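Local coordinates for coat protein (PDB 4DOX) that serves as the coat protein of papaya mosaic virus, a flexible filamentous virus, and is an all-helical protein that probably packs around the viral genome, at residues N31-Q36 and F106-A111; N70-Y75 and A140-D145. All coordinates share one frame; numbering follows the deposited sequence.

Interaction 1. Residues N31-Q36 and F106-A111; sequences NLLPSQ and FCRYFA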
ATOM      1  N   ASN A  31       5.974  11.003   2.433  1.00 33.20           N
ATOM      2  CA  ASN A  31       4.698  11.564   1.987  1.00 32.34           C
ATOM      3  C   ASN A  31       3.922  10.604   1.084  1.00 32.11           C
ATOM      4  O   ASN A  31       2.883  10.952   0.521  1.00 33.42           O
ATOM      5  CB  ASN A  31       4.850  12.964   1.368  1.00 33.00           C
ATOM      6  CG  ASN A  31       5.766  13.019   0.146  1.00 31.97           C
ATOM      7  OD1 ASN A  31       6.131  12.020  -0.421  1.00 31.67           O
ATOM      8  ND2 ASN A  31       6.108  14.227  -0.271  1.00 31.78           N
ATOM      9  N   LEU A  32       4.433   9.386   0.946  1.00 30.42           N
ATOM     10  CA  LEU A  32       3.850   8.428   0.040  1.00 28.80           C
ATOM     11  C   LEU A  32       3.361   7.189   0.816  1.00 27.94           C
ATOM     12  O   LEU A  32       2.602   6.412   0.288  1.00 28.28           O
ATOM     13  CB  LEU A  32       4.865   8.039  -1.056  1.00 28.51           C
ATOM     14  CG  LEU A  32       5.238   9.021  -2.184  1.00 28.98           C
ATOM     15  CD1 LEU A  32       6.317   8.425  -3.070  1.00 28.54           C
ATOM     16  CD2 LEU A  32       4.042   9.492  -3.056  1.00 27.96           C
ATOM     17  N   LEU A  33       3.813   6.995   2.048  1.00 26.95           N
ATOM     18  CA  LEU A  33       3.408   5.850   2.850  1.00 25.90           C
ATOM     19  C   LEU A  33       2.686   6.289   4.159  1.00 26.39           C
ATOM     20  O   LEU A  33       2.868   7.395   4.656  1.00 26.55           O
ATOM     21  CB  LEU A  33       4.627   4.977   3.152  1.00 25.55           C
ATOM     22  CG  LEU A  33       5.406   4.366   1.989  1.00 24.70           C
ATOM     23  CD1 LEU A  33       6.612   3.526   2.483  1.00 24.71           C
ATOM     24  CD2 LEU A  33       4.520   3.503   1.122  1.00 24.01           C
ATOM     25  N   PRO A  34       1.823   5.439   4.701  1.00 26.65           N
ATOM     26  CA  PRO A  34       1.195   5.896   5.939  1.00 27.76           C
ATOM     27  C   PRO A  34       2.284   5.973   6.991  1.00 29.06           C
ATOM     28  O   PRO A  34       3.287   5.256   6.887  1.00 29.39           O
ATOM     29  CB  PRO A  34       0.237   4.755   6.301  1.00 27.37           C
ATOM     30  CG  PRO A  34       0.080   3.947   5.025  1.00 26.32           C
ATOM     31  CD  PRO A  34       1.376   4.094   4.287  1.00 25.93           C
ATOM     32  N   SER A  35       2.116   6.830   7.984  1.00 30.65           N
ATOM     33  CA  SER A  35       3.055   6.857   9.082  1.00 33.46           C
ATOM     34  C   SER A  35       3.003   5.525   9.882  1.00 35.26           C
ATOM     35  O   SER A  35       2.096   4.678   9.716  1.00 36.10           O
ATOM     36  CB  SER A  35       2.815   8.053   9.987  1.00 33.83           C
ATOM     37  OG  SER A  35       1.736   7.771  10.847  1.00 34.75           O
ATOM     38  N   GLN A  36       3.991   5.325  10.737  1.00 37.32           N
ATOM     39  CA  GLN A  36       4.004   4.178  11.628  1.00 38.96           C
ATOM     40  C   GLN A  36       2.761   4.157  12.528  1.00 38.75           C
ATOM     41  O   GLN A  36       2.195   3.108  12.791  1.00 39.13           O
ATOM     42  CB  GLN A  36       5.283   4.221  12.494  1.00 40.95           C
ATOM     43  CG  GLN A  36       5.600   2.878  13.197  1.00 46.71           C
ATOM     44  CD  GLN A  36       5.678   1.721  12.179  1.00 51.53           C
ATOM     45  OE1 GLN A  36       5.077   0.650  12.387  1.00 55.39           O
ATOM     46  NE2 GLN A  36       6.374   1.953  11.050  1.00 49.52           N
ATOM     47  N   PHE A 106      -2.000   3.237   1.832  1.00 22.73           N
ATOM     48  CA  PHE A 106      -2.037   1.924   2.446  1.00 22.19           C
ATOM     49  C   PHE A 106      -1.692   0.818   1.424  1.00 22.85           C
ATOM     50  O   PHE A 106      -0.920  -0.089   1.716  1.00 22.52           O
ATOM     51  CB  PHE A 106      -3.443   1.667   2.987  1.00 22.71           C
ATOM     52  CG  PHE A 106      -3.589   0.358   3.767  1.00 20.74           C
ATOM     53  CD1 PHE A 106      -4.195  -0.762   3.188  1.00 18.89           C
ATOM     54  CD2 PHE A 106      -3.134   0.252   5.078  1.00 20.77           C
ATOM     55  CE1 PHE A 106      -4.330  -1.961   3.896  1.00 18.10           C
ATOM     56  CE2 PHE A 106      -3.288  -0.968   5.811  1.00 21.34           C
ATOM     57  CZ  PHE A 106      -3.891  -2.067   5.210  1.00 18.28           C
ATOM     58  N   CYS A 107      -2.286   0.872   0.228  1.00 23.30           N
ATOM     59  CA  CYS A 107      -1.977  -0.135  -0.800  1.00 23.63           C
ATOM     60  C   CYS A 107      -0.508  -0.041  -1.201  1.00 23.67           C
ATOM     61  O   CYS A 107       0.126  -1.065  -1.404  1.00 23.82           O
ATOM     62  CB  CYS A 107      -2.902  -0.007  -2.016  1.00 23.63           C
ATOM     63  SG  CYS A 107      -4.656  -0.344  -1.545  1.00 27.31           S
ATOM     64  N   ARG A 108       0.031   1.184  -1.250  1.00 23.37           N
ATOM     65  CA  ARG A 108       1.373   1.421  -1.692  1.00 23.31           C
ATOM     66  C   ARG A 108       2.330   0.724  -0.753  1.00 24.06           C
ATOM     67  O   ARG A 108       3.364   0.225  -1.195  1.00 23.95           O
ATOM     68  CB  ARG A 108       1.659   2.905  -1.703  1.00 23.56           C
ATOM     69  CG  ARG A 108       2.862   3.240  -2.526  1.00 23.83           C
ATOM     70  CD  ARG A 108       3.094   4.694  -2.575  1.00 24.33           C
ATOM     71  NE  ARG A 108       2.338   5.330  -3.643  1.00 26.00           N
ATOM     72  CZ  ARG A 108       1.477   6.321  -3.467  1.00 23.24           C
ATOM     73  NH1 ARG A 108       1.266   6.790  -2.248  1.00 21.55           N
ATOM     74  NH2 ARG A 108       0.824   6.825  -4.509  1.00 21.68           N
ATOM     75  N   TYR A 109       1.959   0.673   0.535  1.00 24.23           N
ATOM     76  CA  TYR A 109       2.782   0.081   1.590  1.00 24.66           C
ATOM     77  C   TYR A 109       2.962  -1.434   1.406  1.00 25.44           C
ATOM     78  O   TYR A 109       3.916  -2.034   1.984  1.00 26.29           O
ATOM     79  CB  TYR A 109       2.172   0.372   2.981  1.00 23.74           C
ATOM     80  CG  TYR A 109       2.939  -0.261   4.132  1.00 25.16           C
ATOM     81  CD1 TYR A 109       4.269   0.147   4.454  1.00 27.40           C
ATOM     82  CD2 TYR A 109       2.352  -1.248   4.916  1.00 26.11           C
ATOM     83  CE1 TYR A 109       4.998  -0.422   5.542  1.00 26.61           C
ATOM     84  CE2 TYR A 109       3.067  -1.842   6.009  1.00 28.15           C
ATOM     85  CZ  TYR A 109       4.394  -1.420   6.307  1.00 28.88           C
ATOM     86  OH  TYR A 109       5.072  -2.015   7.349  1.00 27.62           O
ATOM     87  N   PHE A 110       2.026  -2.036   0.643  1.00 24.34           N
ATOM     88  CA  PHE A 110       2.007  -3.463   0.384  1.00 24.33           C
ATOM     89  C   PHE A 110       2.281  -3.767  -1.079  1.00 25.06           C
ATOM     90  O   PHE A 110       2.215  -4.911  -1.497  1.00 24.90           O
ATOM     91  CB  PHE A 110       0.643  -4.041   0.751  1.00 24.72           C
ATOM     92  CG  PHE A 110       0.329  -3.960   2.227  1.00 23.79           C
ATOM     93  CD1 PHE A 110      -0.460  -2.924   2.732  1.00 20.19           C
ATOM     94  CD2 PHE A 110       0.839  -4.921   3.112  1.00 22.72           C
ATOM     95  CE1 PHE A 110      -0.724  -2.831   4.121  1.00 23.21           C
ATOM     96  CE2 PHE A 110       0.559  -4.841   4.506  1.00 23.63           C
ATOM     97  CZ  PHE A 110      -0.235  -3.799   5.008  1.00 20.26           C
ATOM     98  N   ALA A 111       2.588  -2.742  -1.866  1.00 25.68           N
ATOM     99  CA  ALA A 111       2.872  -2.938  -3.291  1.00 27.19           C
ATOM    100  C   ALA A 111       3.819  -4.143  -3.552  1.00 28.92           C
ATOM    101  O   ALA A 111       3.488  -4.990  -4.397  1.00 30.06           O
ATOM    102  CB  ALA A 111       3.383  -1.662  -3.967  1.00 26.19           C
TER
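Leu32 meets Arg108 with both its backbone and its side chain, a worked example of how one arginine can fasten a loop that is otherwise held by apolar contacts. Arg108 NH1 donates to Leu32 O at 2.9 Å, with an N-H...O angle of 155°. The oxygen lies nearly in the guanidinium plane, and the donor approaches in the plane of the carbonyl, on a lone pair. Leu32 CD2 covers one face of the same guanidinium, 3.9 Å above the plane and displaced toward the rim. Within Arg108, CG stands anti to the backbone N (chi1 -163°), and a bend at chi3 (-86°) sets the course of the chain at NE. Its CD passes 3.4 Å from Leu32 O on the way.

Leu33 lays its CD2 branch against the backbone between Arg108 and Tyr109, 3.9 Å from Tyr109 N, and also touches the aliphatic CG of Arg108. The next residue, Pro34, uses two ring carbons: CG lies 3.9 Å from Phe106 N, while CD rests 4.0 Å from Tyr109 CB. Ser35 then takes the N-cap position of helix 36-48, from which Leu39 packs on both Pro34 and Tyr109. On the opposing segment, a type I turn from Arg108 to Ala111 carries the chain toward helix 111-118.

Division of labour is clear in the chemistry. A largely buried apolar seam of Leu33, Pro34 and Tyr109 runs beside a single directional bond, whose donor is a charged group. Because Arg108 NE is also salt-bridged to Asp145, the guanidinium is gripped at two nitrogens, which should restrict its rotation and partly offset its charge as it binds the neutral carbonyl.

Interaction 2. Residues N70-Y75 and A140-D145; sequences NGSSAY and AFDFFD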
ATOM      1  N   ASN A  70      -8.993  -2.759  -9.192  1.00 30.52           N
ATOM      2  CA  ASN A  70     -10.035  -1.731  -9.264  1.00 31.16           C
ATOM      3  C   ASN A  70      -9.614  -0.275  -9.007  1.00 31.66           C
ATOM      4  O   ASN A  70     -10.392   0.615  -9.251  1.00 32.02           O
ATOM      5  CB  ASN A  70     -11.193  -2.126  -8.356  1.00 31.22           C
ATOM      6  CG  ASN A  70     -11.834  -3.466  -8.768  1.00 31.58           C
ATOM      7  OD1 ASN A  70     -12.520  -3.549  -9.788  1.00 33.35           O
ATOM      8  ND2 ASN A  70     -11.607  -4.509  -7.972  1.00 30.45           N
ATOM      9  N   GLY A  71      -8.383  -0.027  -8.551  1.00 31.71           N
ATOM     10  CA  GLY A  71      -8.001   1.321  -8.154  1.00 32.15           C
ATOM     11  C   GLY A  71      -8.016   1.485  -6.645  1.00 31.92           C
ATOM     12  O   GLY A  71      -8.659   0.721  -5.938  1.00 31.95           O
ATOM     13  N   SER A  72      -7.273   2.467  -6.148  1.00 32.41           N
ATOM     14  CA  SER A  72      -7.095   2.689  -4.700  1.00 31.29           C
ATOM     15  C   SER A  72      -7.400   4.160  -4.392  1.00 32.78           C
ATOM     16  O   SER A  72      -7.016   4.696  -3.365  1.00 32.05           O
ATOM     17  CB  SER A  72      -5.661   2.306  -4.263  1.00 30.03           C
ATOM     18  OG  SER A  72      -4.697   3.138  -4.884  1.00 25.06           O
ATOM     19  N   SER A  73      -8.113   4.785  -5.308  1.00 35.47           N
ATOM     20  CA  SER A  73      -8.493   6.177  -5.216  1.00 39.00           C
ATOM     21  C   SER A  73      -9.495   6.404  -4.109  1.00 40.45           C
ATOM     22  O   SER A  73     -10.205   5.489  -3.709  1.00 40.97           O
ATOM     23  CB  SER A  73      -9.065   6.607  -6.553  1.00 40.22           C
ATOM     24  OG  SER A  73      -9.981   7.625  -6.325  1.00 44.58           O
ATOM     25  N   ALA A  74      -9.540   7.622  -3.589  1.00 43.42           N
ATOM     26  CA  ALA A  74     -10.427   7.959  -2.453  1.00 45.58           C
ATOM     27  C   ALA A  74     -11.897   7.795  -2.772  1.00 47.37           C
ATOM     28  O   ALA A  74     -12.726   7.705  -1.848  1.00 48.29           O
ATOM     29  CB  ALA A  74     -10.185   9.389  -1.978  1.00 47.04           C
ATOM     30  N   TYR A  75     -12.232   7.781  -4.057  1.00 48.10           N
ATOM     31  CA  TYR A  75     -13.599   7.472  -4.405  1.00 50.21           C
ATOM     32  C   TYR A  75     -13.867   6.157  -5.161  1.00 47.90           C
ATOM     33  O   TYR A  75     -14.968   5.973  -5.665  1.00 48.79           O
ATOM     34  CB  TYR A  75     -14.261   8.659  -5.097  1.00 54.37           C
ATOM     35  CG  TYR A  75     -13.376   9.407  -6.057  1.00 61.82           C
ATOM     36  CD1 TYR A  75     -13.061  10.778  -5.826  1.00 70.33           C
ATOM     37  CD2 TYR A  75     -12.865   8.769  -7.213  1.00 66.61           C
ATOM     38  CE1 TYR A  75     -12.244  11.499  -6.735  1.00 76.28           C
ATOM     39  CE2 TYR A  75     -12.045   9.457  -8.127  1.00 73.54           C
ATOM     40  CZ  TYR A  75     -11.738  10.823  -7.891  1.00 78.60           C
ATOM     41  OH  TYR A  75     -10.924  11.489  -8.805  1.00 83.86           O
ATOM     42  N   ALA A 140       0.081  -1.858 -14.551  1.00 35.84           N
ATOM     43  CA  ALA A 140      -1.185  -1.076 -14.678  1.00 36.09           C
ATOM     44  C   ALA A 140      -2.014  -1.052 -13.376  1.00 34.28           C
ATOM     45  O   ALA A 140      -3.230  -1.333 -13.385  1.00 34.14           O
ATOM     46  CB  ALA A 140      -2.023  -1.520 -15.898  1.00 35.60           C
ATOM     47  N   PHE A 141      -1.338  -0.771 -12.267  1.00 32.18           N
ATOM     48  CA  PHE A 141      -2.046  -0.470 -11.046  1.00 30.79           C
ATOM     49  C   PHE A 141      -1.548   0.825 -10.481  1.00 31.44           C
ATOM     50  O   PHE A 141      -0.381   1.221 -10.715  1.00 32.18           O
ATOM     51  CB  PHE A 141      -2.040  -1.611 -10.019  1.00 29.61           C
ATOM     52  CG  PHE A 141      -0.680  -2.077  -9.567  1.00 28.03           C
ATOM     53  CD1 PHE A 141      -0.287  -1.912  -8.236  1.00 25.66           C
ATOM     54  CD2 PHE A 141       0.180  -2.782 -10.437  1.00 27.10           C
ATOM     55  CE1 PHE A 141       0.992  -2.376  -7.805  1.00 24.50           C
ATOM     56  CE2 PHE A 141       1.423  -3.244 -10.009  1.00 23.89           C
ATOM     57  CZ  PHE A 141       1.829  -3.050  -8.700  1.00 23.48           C
ATOM     58  N   ASP A 142      -2.436   1.512  -9.760  1.00 30.65           N
ATOM     59  CA  ASP A 142      -2.143   2.866  -9.356  1.00 31.01           C
ATOM     60  C   ASP A 142      -1.254   3.037  -8.138  1.00 30.94           C
ATOM     61  O   ASP A 142      -1.093   4.161  -7.676  1.00 32.51           O
ATOM     62  CB  ASP A 142      -3.415   3.705  -9.233  1.00 31.51           C
ATOM     63  CG  ASP A 142      -4.313   3.278  -8.077  1.00 30.91           C
ATOM     64  OD1 ASP A 142      -3.872   2.529  -7.176  1.00 29.61           O
ATOM     65  OD2 ASP A 142      -5.479   3.723  -8.061  1.00 30.50           O
ATOM     66  N   PHE A 143      -0.675   1.964  -7.610  1.00 29.92           N
ATOM     67  CA  PHE A 143       0.332   2.107  -6.560  1.00 29.52           C
ATOM     68  C   PHE A 143       1.543   1.268  -6.891  1.00 30.16           C
ATOM     69  O   PHE A 143       2.221   0.721  -5.998  1.00 30.07           O
ATOM     70  CB  PHE A 143      -0.225   1.742  -5.183  1.00 28.14           C
ATOM     71  CG  PHE A 143      -0.882   0.400  -5.130  1.00 27.81           C
ATOM     72  CD1 PHE A 143      -2.168   0.214  -5.668  1.00 26.47           C
ATOM     73  CD2 PHE A 143      -0.233  -0.686  -4.519  1.00 26.80           C
ATOM     74  CE1 PHE A 143      -2.819  -1.046  -5.593  1.00 26.79           C
ATOM     75  CE2 PHE A 143      -0.857  -1.961  -4.446  1.00 26.79           C
ATOM     76  CZ  PHE A 143      -2.156  -2.146  -4.989  1.00 26.06           C
ATOM     77  N   PHE A 144       1.796   1.149  -8.185  1.00 31.18           N
ATOM     78  CA  PHE A 144       2.946   0.461  -8.671  1.00 32.54           C
ATOM     79  C   PHE A 144       4.195   1.115  -8.099  1.00 34.02           C
ATOM     80  O   PHE A 144       5.207   0.415  -7.882  1.00 35.44           O
ATOM     81  CB  PHE A 144       2.927   0.515 -10.186  1.00 33.62           C
ATOM     82  CG  PHE A 144       4.261   0.251 -10.849  1.00 36.14           C
ATOM     83  CD1 PHE A 144       4.691  -1.068 -11.105  1.00 37.44           C
ATOM     84  CD2 PHE A 144       5.074   1.312 -11.259  1.00 36.65           C
ATOM     85  CE1 PHE A 144       5.906  -1.322 -11.741  1.00 37.91           C
ATOM     86  CE2 PHE A 144       6.300   1.073 -11.892  1.00 38.59           C
ATOM     87  CZ  PHE A 144       6.718  -0.239 -12.135  1.00 40.32           C
ATOM     88  N   ASP A 145       4.142   2.433  -7.835  1.00 34.37           N
ATOM     89  CA  ASP A 145       5.329   3.182  -7.364  1.00 35.17           C
ATOM     90  C   ASP A 145       5.782   2.738  -6.007  1.00 33.83           C
ATOM     91  O   ASP A 145       6.795   3.228  -5.505  1.00 34.21           O
ATOM     92  CB  ASP A 145       5.114   4.720  -7.307  1.00 36.92           C
ATOM     93  CG  ASP A 145       3.756   5.138  -6.698  1.00 39.29           C
ATOM     94  OD1 ASP A 145       3.383   6.310  -6.972  1.00 42.59           O
ATOM     95  OD2 ASP A 145       3.061   4.328  -5.991  1.00 39.05           O
TER
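Ser72 is held twice by the carboxylate of Asp142, one oxygen taking the backbone amide and the other the hydroxyl. Ser72 N donates to OD2 of Asp142 at 2.9 Å, with an N-H...O angle of 159°, and uses the syn lone pair of that oxygen. The hydroxyl OG donates to Asp142 OD1 at 2.5 Å, again on the syn side but 34° out of the carboxylate plane. In Ser72, OG sits between the backbone N and the carbonyl carbon (chi1 64°), which leaves N and OG both able to reach the one carboxylate. With both oxygens engaged, the carboxylate is fixed in its rotation.

Arg104 of helix 103-108 joins the cluster from outside, forming a salt bridge from NH2 to Asp142 OD2 and a hydrogen bond from NE to Ser72 OG. This positive charge would be expected to favour an ionised Asp142.

Beyond the polar core the contact is slight. Gly71 CA lies 3.5 Å from Asp142 OD2, and its positive phi, well suited to glycine, turns the chain out of helix 56-70. Phe143 brings CD1 to 3.9 Å from Ser72 OG, an oblique approach to the ring. Within its own segment, Phe141 CD1 stands 3.6 Å above the centre of the Phe143 ring, and Cys67, Val64 and Ile114 also pack against Phe143. Farther along the first segment, Ser73 OG accepts the amide of Tyr75 at 3.2 Å.

That last bond closes an ST turn, just beyond the point where the two oxygens of Asp142 take the N-H and the hydroxyl of one serine. Together those paired bonds join the loop leaving helix 56-70 to the long connection between helices 111-118 and 165-172 in an all-helical coat protein.

The two contacts meet through helix 103-108 and the turn that follows it. Interaction 1 is mostly buried, close to the centre of the chain, and relies on apolar surfaces with one arginine-to-carbonyl bond; interaction 2 lies farther out, buries less than half as much surface, and depends on a carboxylate and a serine. The Arg108-Asp145 salt bridge (NE to OD2 2.7 Å) spans the two contacts. Beside it, the Phe143 ring packs on Cys107 and Ala111. Their segments alternate along the chain, so the pair ties together four separate parts of one coat-protein family region.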